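Local atomic coordinates of SsfS6 (Streptomyces sp. SF2575, PDB entry 4FZR), a protein that adopts the two-domain GT-B fold and belongs to the erythromycin biosynthesis protein CIII-like family. Residues E92-P95 against L96-I100; A115-L118 against A119-K123; G166-A169 against P170-A173. All coordinates share one frame; numbering follows the deposited sequence.

Contact 1 of 3, residues E92-P95 against L96-I100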
ATOM      1  N   GLU A  92      37.978  12.434   8.058  1.00 53.82           N
ATOM      2  CA  GLU A  92      37.551  13.733   7.555  1.00 51.62           C
ATOM      3  C   GLU A  92      36.247  13.562   6.787  1.00 48.88           C
ATOM      4  O   GLU A  92      36.048  12.559   6.104  1.00 52.37           O
ATOM      5  CB  GLU A  92      38.623  14.354   6.657  1.00 55.05           C
ATOM      6  CG  GLU A  92      39.907  14.722   7.388  1.00 67.00           C
ATOM      7  CD  GLU A  92      40.825  15.600   6.559  1.00 73.83           C
ATOM      8  OE1 GLU A  92      41.920  15.132   6.181  1.00 64.07           O
ATOM      9  OE2 GLU A  92      40.453  16.762   6.291  1.00 79.50           O
ATOM     10  N   GLU A  93      35.364  14.546   6.899  1.00 49.12           N
ATOM     11  CA  GLU A  93      34.015  14.429   6.360  1.00 48.76           C
ATOM     12  C   GLU A  93      33.959  14.325   4.837  1.00 54.09           C
ATOM     13  O   GLU A  93      33.188  13.530   4.295  1.00 57.46           O
ATOM     14  CB  GLU A  93      33.166  15.613   6.821  1.00 43.16           C
ATOM     15  CG  GLU A  93      31.887  15.799   6.027  1.00 55.20           C
ATOM     16  CD  GLU A  93      30.819  16.537   6.809  1.00 63.88           C
ATOM     17  OE1 GLU A  93      30.894  16.547   8.055  1.00 75.62           O
ATOM     18  OE2 GLU A  93      29.904  17.107   6.177  1.00 66.27           O
ATOM     19  N   LYS A  94      34.766  15.122   4.145  1.00 44.73           N
ATOM     20  CA  LYS A  94      34.664  15.210   2.690  1.00 51.35           C
ATOM     21  C   LYS A  94      35.070  13.915   1.983  1.00 49.82           C
ATOM     22  O   LYS A  94      34.294  13.368   1.199  1.00 45.37           O
ATOM     23  CB  LYS A  94      35.484  16.383   2.153  1.00 42.62           C
ATOM     24  CG  LYS A  94      35.146  16.743   0.718  1.00 56.14           C
ATOM     25  CD  LYS A  94      36.332  16.548  -0.213  1.00 60.38           C
ATOM     26  CE  LYS A  94      36.021  17.024  -1.626  1.00 64.70           C
ATOM     27  NZ  LYS A  94      35.625  18.462  -1.672  1.00 65.31           N
ATOM     28  N   PRO A  95      36.285  13.415   2.254  1.00 53.39           N
ATOM     29  CA  PRO A  95      36.665  12.160   1.599  1.00 48.06           C
ATOM     30  C   PRO A  95      35.811  10.990   2.081  1.00 46.18           C
ATOM     31  O   PRO A  95      35.760   9.952   1.421  1.00 39.24           O
ATOM     32  CB  PRO A  95      38.123  11.976   2.020  1.00 40.01           C
ATOM     33  CG  PRO A  95      38.219  12.675   3.328  1.00 50.91           C
ATOM     34  CD  PRO A  95      37.298  13.858   3.227  1.00 47.15           C
ATOM     35  N   LEU A  96      35.151  11.166   3.223  1.00 45.88           N
ATOM     36  CA  LEU A  96      34.225  10.166   3.745  1.00 43.06           C
ATOM     37  C   LEU A  96      32.956  10.147   2.902  1.00 48.26           C
ATOM     38  O   LEU A  96      32.371   9.092   2.664  1.00 38.01           O
ATOM     39  CB  LEU A  96      33.874  10.475   5.201  1.00 36.84           C
ATOM     40  CG  LEU A  96      32.910   9.515   5.898  1.00 41.69           C
ATOM     41  CD1 LEU A  96      33.420   8.096   5.801  1.00 44.35           C
ATOM     42  CD2 LEU A  96      32.738   9.914   7.353  1.00 58.80           C
ATOM     43  N   LEU A  97      32.534  11.328   2.464  1.00 44.22           N
ATOM     44  CA  LEU A  97      31.379  11.454   1.583  1.00 37.96           C
ATOM     45  C   LEU A  97      31.628  10.754   0.251  1.00 40.61           C
ATOM     46  O   LEU A  97      30.742  10.092  -0.284  1.00 35.65           O
ATOM     47  CB  LEU A  97      31.054  12.930   1.338  1.00 40.48           C
ATOM     48  CG  LEU A  97      29.868  13.506   2.112  1.00 55.69           C
ATOM     49  CD1 LEU A  97      29.932  13.117   3.582  1.00 55.51           C
ATOM     50  CD2 LEU A  97      29.822  15.023   1.954  1.00 50.41           C
ATOM     51  N   GLU A  98      32.835  10.911  -0.283  1.00 40.07           N
ATOM     52  CA  GLU A  98      33.195  10.278  -1.545  1.00 39.44           C
ATOM     53  C   GLU A  98      33.298   8.768  -1.362  1.00 38.33           C
ATOM     54  O   GLU A  98      32.923   7.996  -2.244  1.00 36.90           O
ATOM     55  CB  GLU A  98      34.513  10.851  -2.070  1.00 33.76           C
ATOM     56  CG  GLU A  98      34.421  12.324  -2.461  1.00 47.61           C
ATOM     57  CD  GLU A  98      35.778  12.983  -2.657  1.00 65.41           C
ATOM     58  OE1 GLU A  98      36.753  12.567  -1.994  1.00 58.52           O
ATOM     59  OE2 GLU A  98      35.867  13.925  -3.474  1.00 61.28           O
ATOM     60  N   HIS A  99      33.810   8.355  -0.208  1.00 32.74           N
ATOM     61  CA  HIS A  99      33.897   6.942   0.134  1.00 34.67           C
ATOM     62  C   HIS A  99      32.510   6.303   0.069  1.00 36.49           C
ATOM     63  O   HIS A  99      32.314   5.272  -0.575  1.00 31.63           O
ATOM     64  CB  HIS A  99      34.489   6.789   1.536  1.00 21.63           C
ATOM     65  CG  HIS A  99      34.585   5.372   2.002  1.00 19.44           C
ATOM     66  ND1 HIS A  99      33.835   4.882   3.052  1.00 25.08           N
ATOM     67  CD2 HIS A  99      35.348   4.339   1.576  1.00 30.70           C
ATOM     68  CE1 HIS A  99      34.128   3.611   3.246  1.00 25.98           C
ATOM     69  NE2 HIS A  99      35.044   3.253   2.362  1.00 33.48           N
ATOM     70  N   ILE A 100      31.552   6.934   0.741  1.00 31.75           N
ATOM     71  CA  ILE A 100      30.159   6.503   0.711  1.00 38.05           C
ATOM     72  C   ILE A 100      29.625   6.445  -0.716  1.00 35.39           C
ATOM     73  O   ILE A 100      28.989   5.467  -1.112  1.00 32.64           O
ATOM     74  CB  ILE A 100      29.274   7.463   1.527  1.00 37.38           C
ATOM     75  CG1 ILE A 100      29.504   7.251   3.024  1.00 35.65           C
ATOM     76  CG2 ILE A 100      27.802   7.260   1.186  1.00 28.57           C
ATOM     77  CD1 ILE A 100      28.803   8.263   3.905  1.00 40.58           C
TER
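Leu97 and Glu93, one turn apart near the start of helix 93-122, run side by side and point the same way. Their closest side-chain approach is Glu93 CG to Leu97 CD1 at 4.1 Å, and the same methyl lies 3.4 Å from Glu93 O. The tight part of the contact is the backbone beneath them. Leu97 N donates to Glu93 O at 2.9 Å. His99 N reaches Pro95 O at 3.0 Å. On the inner face, buried Leu96 brings its CB to 3.1 Å from Glu92 O and packs on Trp333 and Met89. Pro95, which has no N-H to donate, sits early enough in the helix to leave these bonds intact.

The outer side is looser: Lys94 is exposed, and Leu159 and Ala163 partly flank its pair with Glu98. The two cross at a slant, with Lys94 CE 3.6 Å from Glu98 OE2. Bends in the lysine at chi2 (-117°) and chi4 (58°) leave Lys94 NZ 4.9 Å from Glu98 OE2, so opposite charges are near each other without touching, and any attraction is probably modest. Glu93 sends its extended chain elsewhere, to a salt bridge with Arg337. Because Arg337 and Trp333 lie on helix 333-341 of the other half of the chain, this first stretch of helix 93-122 joins the two Rossmann-like domains characteristic of a GT-B fold.

Contact 2 of 3, residues A115-L118 against A119-K123; sequences ALAL and AERWK
Leu116 overlaps the carboxylate of Glu120, crossing it at an angle with its CG 3.7 Å from Glu120 OE2. This is the last part of helix 93-122, which covers the parallel sheet of the N-terminal Rossmann-like domain. The extended glutamate chain, its CG set beside the backbone N (chi1 -82°), leans back over the preceding turn, so that Glu120 CG comes within 3.5 Å of Leu116 O. Glu120 N donates to that same oxygen at 3.0 Å, and the carbonyl therefore meets both the amide and the side chain.

Alanines keep the next positions slim. Ala119 CB is 3.5 Å from Ala115 O, and the Ala119 methyl rests on Leu19 of strand 17-21 and Leu143 of helix 135-143. Arg121 runs extended past Ala117 and, in one of its two conformers, so less certainly, Arg121 NH2 forms a salt bridge with Glu223 of the second subunit.

Trp122 turns its indole toward strands 17-21 and 45-51, where Arg17 makes a cation-pi contact with it. Phe222 of the second subunit meets the ring with the planes at about 80°. The helix therefore ends where sheet and dimer contact come together. Lys123 leaves helical geometry with a positive phi of 58°, yet its N still donates to Ala119 O at 2.8 Å, while Trp122 N is held by Leu118 O at 2.8 Å.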
ATOM      1  N   ALA A 115      18.506  -6.216 -13.059  1.00 25.72           N
ATOM      2  CA  ALA A 115      17.609  -5.075 -13.174  1.00 24.02           C
ATOM      3  C   ALA A 115      17.373  -4.747 -14.644  1.00 23.46           C
ATOM      4  O   ALA A 115      16.253  -4.422 -15.047  1.00 23.68           O
ATOM      5  CB  ALA A 115      18.174  -3.865 -12.435  1.00 21.72           C
ATOM      6  N   LEU A 116      18.428  -4.847 -15.443  1.00 27.50           N
ATOM      7  CA  LEU A 116      18.329  -4.565 -16.868  1.00 30.57           C
ATOM      8  C   LEU A 116      17.574  -5.679 -17.585  1.00 31.33           C
ATOM      9  O   LEU A 116      16.732  -5.413 -18.444  1.00 30.15           O
ATOM     10  CB  LEU A 116      19.717  -4.405 -17.483  1.00 29.33           C
ATOM     11  CG  LEU A 116      19.700  -4.017 -18.960  1.00 38.25           C
ATOM     12  CD1 LEU A 116      18.908  -2.731 -19.175  1.00 40.23           C
ATOM     13  CD2 LEU A 116      21.114  -3.866 -19.495  1.00 45.99           C
ATOM     14  N   ALA A 117      17.876  -6.924 -17.224  1.00 26.45           N
ATOM     15  CA  ALA A 117      17.206  -8.079 -17.811  1.00 29.03           C
ATOM     16  C   ALA A 117      15.718  -7.999 -17.511  1.00 33.22           C
ATOM     17  O   ALA A 117      14.883  -8.267 -18.374  1.00 32.02           O
ATOM     18  CB  ALA A 117      17.792  -9.384 -17.265  1.00 15.89           C
ATOM     19  N   LEU A 118      15.392  -7.615 -16.283  1.00 30.81           N
ATOM     20  CA  LEU A 118      14.003  -7.469 -15.875  1.00 29.78           C
ATOM     21  C   LEU A 118      13.301  -6.396 -16.707  1.00 28.40           C
ATOM     22  O   LEU A 118      12.180  -6.598 -17.169  1.00 32.40           O
ATOM     23  CB  LEU A 118      13.927  -7.116 -14.389  1.00 29.60           C
ATOM     24  CG  LEU A 118      12.529  -6.863 -13.825  1.00 28.13           C
ATOM     25  CD1 LEU A 118      11.642  -8.100 -13.947  1.00 30.57           C
ATOM     26  CD2 LEU A 118      12.634  -6.412 -12.379  1.00 22.04           C
ATOM     27  N   ALA A 119      13.971  -5.263 -16.900  1.00 28.37           N
ATOM     28  CA  ALA A 119      13.394  -4.130 -17.624  1.00 29.01           C
ATOM     29  C   ALA A 119      13.190  -4.431 -19.108  1.00 28.97           C
ATOM     30  O   ALA A 119      12.304  -3.868 -19.752  1.00 30.88           O
ATOM     31  CB  ALA A 119      14.273  -2.901 -17.457  1.00 19.84           C
ATOM     32  N   GLU A 120      14.022  -5.308 -19.654  1.00 29.00           N
ATOM     33  CA  GLU A 120      13.879  -5.724 -21.042  1.00 37.91           C
ATOM     34  C   GLU A 120      12.670  -6.640 -21.218  1.00 33.58           C
ATOM     35  O   GLU A 120      12.002  -6.605 -22.249  1.00 36.69           O
ATOM     36  CB  GLU A 120      15.154  -6.421 -21.515  1.00 36.22           C
ATOM     37  CG  GLU A 120      16.244  -5.456 -21.945  1.00 39.06           C
ATOM     38  CD  GLU A 120      17.623  -6.086 -21.931  1.00 54.34           C
ATOM     39  OE1 GLU A 120      17.719  -7.294 -21.628  1.00 49.60           O
ATOM     40  OE2 GLU A 120      18.609  -5.373 -22.217  1.00 57.96           O
ATOM     41  N   ARG A 121      12.398  -7.467 -20.215  0.50 31.37           N
ATOM     42  CA  ARG A 121      11.239  -8.348 -20.255  0.50 31.93           C
ATOM     43  C   ARG A 121       9.959  -7.584 -19.943  0.50 34.10           C
ATOM     44  O   ARG A 121       8.922  -7.809 -20.568  0.50 38.87           O
ATOM     45  CB  ARG A 121      11.399  -9.496 -19.258  0.50 34.79           C
ATOM     46  CG  ARG A 121      12.329 -10.599 -19.722  0.50 37.17           C
ATOM     47  CD  ARG A 121      12.416 -11.708 -18.688  0.50 41.74           C
ATOM     48  NE  ARG A 121      13.072 -12.905 -19.211  0.50 41.77           N
ATOM     49  CZ  ARG A 121      14.389 -13.092 -19.247  0.50 44.02           C
ATOM     50  NH1 ARG A 121      15.219 -12.159 -18.797  0.50 39.15           N
ATOM     51  NH2 ARG A 121      14.880 -14.219 -19.744  0.50 49.78           N
ATOM     52  N   TRP A 122      10.039  -6.681 -18.974  1.00 29.69           N
ATOM     53  CA  TRP A 122       8.853  -5.980 -18.484  1.00 28.12           C
ATOM     54  C   TRP A 122       8.535  -4.730 -19.301  1.00 27.78           C
ATOM     55  O   TRP A 122       7.377  -4.323 -19.395  1.00 25.06           O
ATOM     56  CB  TRP A 122       9.035  -5.614 -17.010  1.00 28.56           C
ATOM     57  CG  TRP A 122       7.752  -5.346 -16.288  1.00 25.88           C
ATOM     58  CD1 TRP A 122       6.726  -6.221 -16.094  1.00 26.89           C
ATOM     59  CD2 TRP A 122       7.366  -4.123 -15.645  1.00 20.96           C
ATOM     60  NE1 TRP A 122       5.721  -5.619 -15.375  1.00 28.38           N
ATOM     61  CE2 TRP A 122       6.090  -4.332 -15.088  1.00 21.80           C
ATOM     62  CE3 TRP A 122       7.974  -2.874 -15.491  1.00 18.27           C
ATOM     63  CZ2 TRP A 122       5.409  -3.338 -14.390  1.00 19.80           C
ATOM     64  CZ3 TRP A 122       7.295  -1.888 -14.797  1.00 19.29           C
ATOM     65  CH2 TRP A 122       6.027  -2.127 -14.253  1.00 13.72           C
ATOM     66  N   LYS A 123       9.565  -4.123 -19.883  1.00 28.58           N
ATOM     67  CA  LYS A 123       9.396  -2.971 -20.768  1.00 26.95           C
ATOM     68  C   LYS A 123       8.695  -1.790 -20.096  1.00 32.17           C
ATOM     69  O   LYS A 123       7.556  -1.464 -20.427  1.00 38.17           O
ATOM     70  CB  LYS A 123       8.627  -3.382 -22.025  1.00 36.82           C
ATOM     71  CG  LYS A 123       9.452  -4.181 -23.016  1.00 42.48           C
ATOM     72  CD  LYS A 123       8.567  -4.914 -24.011  1.00 48.72           C
ATOM     73  CE  LYS A 123       7.954  -6.168 -23.399  1.00 53.11           C
ATOM     74  NZ  LYS A 123       7.127  -6.934 -24.375  1.00 41.32           N
TER

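Contact 3 of 3, residues G166-A169 against P170-A173; sequences GELA and PELA
Ala169 CB lies beside Pro170 CD at 3.3 Å, as the intervening peptide bond largely dictates. Together with Leu168, these two residues have the most surface buried by the contact, and they make the joint between helix 158-167 and the short helix 169-173. Leu168 leaves helical geometry after the first helix and occupies the N-cap position of the second. Its side chain has no polar atom, and its carbonyl starts the helix's own bonding, Leu168 O accepting Leu172 N at 3.2 Å. Pro170 has no N-H, and in the first turn of a helix none is required of it. Further on, Ala173 N donates weakly to Ala169 O at 3.2 Å, and also to Pro170 O at 2.9 Å.

The side chain of Leu168 crosses that of Glu171 at about a right angle, with Leu168 CD2 4.1 Å from Glu171 OE1. A bend at chi2 (70°) folds the glutamate back toward the joint, leaving Glu171 OE1 3.8 Å from Leu168 O. The buried carboxylate has its polar needs met elsewhere, notably by a salt bridge from OE2 to Arg82.

On the inner side, Leu168 rests on Val108 and Leu109 of helix 93-122, and Glu171 also touches Leu109. The joint, with Glu167 salt-bridged to Arg106, lies against the middle of helix 93-122, while helix 158-167 runs back toward the first turns of that long helix.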
ATOM      1  N   GLY A 166      31.190   8.873 -10.668  1.00 36.12           N
ATOM      2  CA  GLY A 166      32.594   8.632 -10.948  1.00 32.63           C
ATOM      3  C   GLY A 166      32.938   7.155 -10.961  1.00 33.30           C
ATOM      4  O   GLY A 166      33.493   6.646 -11.933  1.00 38.44           O
ATOM      5  N   GLU A 167      32.604   6.468  -9.873  1.00 34.43           N
ATOM      6  CA  GLU A 167      32.880   5.039  -9.738  1.00 34.93           C
ATOM      7  C   GLU A 167      32.279   4.222 -10.888  1.00 35.58           C
ATOM      8  O   GLU A 167      32.775   3.144 -11.220  1.00 36.92           O
ATOM      9  CB  GLU A 167      32.342   4.529  -8.397  1.00 26.73           C
ATOM     10  CG  GLU A 167      32.692   3.082  -8.079  1.00 28.30           C
ATOM     11  CD  GLU A 167      34.119   2.914  -7.591  1.00 41.38           C
ATOM     12  OE1 GLU A 167      34.938   3.833  -7.807  1.00 45.90           O
ATOM     13  OE2 GLU A 167      34.421   1.864  -6.984  1.00 40.14           O
ATOM     14  N   LEU A 168      31.221   4.741 -11.501  1.00 32.30           N
ATOM     15  CA  LEU A 168      30.546   4.035 -12.588  1.00 48.52           C
ATOM     16  C   LEU A 168      31.056   4.459 -13.965  1.00 45.54           C
ATOM     17  O   LEU A 168      30.422   4.172 -14.982  1.00 40.98           O
ATOM     18  CB  LEU A 168      29.037   4.274 -12.507  1.00 45.49           C
ATOM     19  CG  LEU A 168      28.307   3.568 -11.364  1.00 36.62           C
ATOM     20  CD1 LEU A 168      26.845   3.977 -11.360  1.00 38.28           C
ATOM     21  CD2 LEU A 168      28.452   2.057 -11.492  1.00 31.61           C
ATOM     22  N   ALA A 169      32.208   5.123 -13.995  1.00 43.75           N
ATOM     23  CA  ALA A 169      32.741   5.673 -15.239  1.00 45.01           C
ATOM     24  C   ALA A 169      32.796   4.643 -16.370  1.00 41.80           C
ATOM     25  O   ALA A 169      32.365   4.928 -17.486  1.00 49.12           O
ATOM     26  CB  ALA A 169      34.119   6.301 -15.006  1.00 41.81           C
ATOM     27  N   PRO A 170      33.319   3.437 -16.086  1.00 49.52           N
ATOM     28  CA  PRO A 170      33.412   2.422 -17.144  1.00 37.90           C
ATOM     29  C   PRO A 170      32.059   2.009 -17.727  1.00 47.12           C
ATOM     30  O   PRO A 170      31.930   1.933 -18.948  1.00 56.96           O
ATOM     31  CB  PRO A 170      34.066   1.234 -16.431  1.00 44.25           C
ATOM     32  CG  PRO A 170      34.786   1.828 -15.279  1.00 38.03           C
ATOM     33  CD  PRO A 170      33.937   2.974 -14.832  1.00 43.15           C
ATOM     34  N   GLU A 171      31.070   1.743 -16.876  1.00 48.94           N
ATOM     35  CA  GLU A 171      29.764   1.283 -17.349  1.00 51.57           C
ATOM     36  C   GLU A 171      29.056   2.337 -18.201  1.00 42.42           C
ATOM     37  O   GLU A 171      28.290   2.001 -19.104  1.00 41.17           O
ATOM     38  CB  GLU A 171      28.872   0.865 -16.175  1.00 46.62           C
ATOM     39  CG  GLU A 171      29.204  -0.510 -15.608  1.00 42.35           C
ATOM     40  CD  GLU A 171      30.533  -0.540 -14.878  1.00 52.13           C
ATOM     41  OE1 GLU A 171      30.926   0.499 -14.305  1.00 49.84           O
ATOM     42  OE2 GLU A 171      31.189  -1.605 -14.878  1.00 55.05           O
ATOM     43  N   LEU A 172      29.316   3.607 -17.912  1.00 46.96           N
ATOM     44  CA  LEU A 172      28.742   4.701 -18.685  1.00 49.01           C
ATOM     45  C   LEU A 172      29.452   4.848 -20.029  1.00 53.04           C
ATOM     46  O   LEU A 172      28.901   5.414 -20.975  1.00 49.69           O
ATOM     47  CB  LEU A 172      28.818   6.011 -17.898  1.00 48.46           C
ATOM     48  CG  LEU A 172      27.832   6.143 -16.734  1.00 41.49           C
ATOM     49  CD1 LEU A 172      28.000   7.482 -16.033  1.00 44.62           C
ATOM     50  CD2 LEU A 172      26.404   5.984 -17.230  1.00 49.25           C
ATOM     51  N   ALA A 173      30.674   4.333 -20.110  1.00 54.93           N
ATOM     52  CA  ALA A 173      31.433   4.360 -21.355  1.00 56.71           C
ATOM     53  C   ALA A 173      30.873   3.336 -22.341  1.00 50.21           C
ATOM     54  O   ALA A 173      30.854   3.575 -23.549  1.00 47.95           O
ATOM     55  CB  ALA A 173      32.909   4.096 -21.091  1.00 56.42           C
TER

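Overall arrangement
All three contacts lie in the N-terminal domain and come in series along the chain. Contacts 1 and 2 occupy the two ends of helix 93-122, their centres about 33 Å apart and their nearest atoms about 18 Å apart. Contact 3, the joint between helices 158-167 and 169-173, has its centre about 19 Å from that of contact 1 and about 21 Å from that of contact 2, touching neither. It lies instead against the middle of the long helix. That one helix thus spans from the other domain, met through helix 333-341 near contact 1, to the parallel sheet and the second subunit at contact 2.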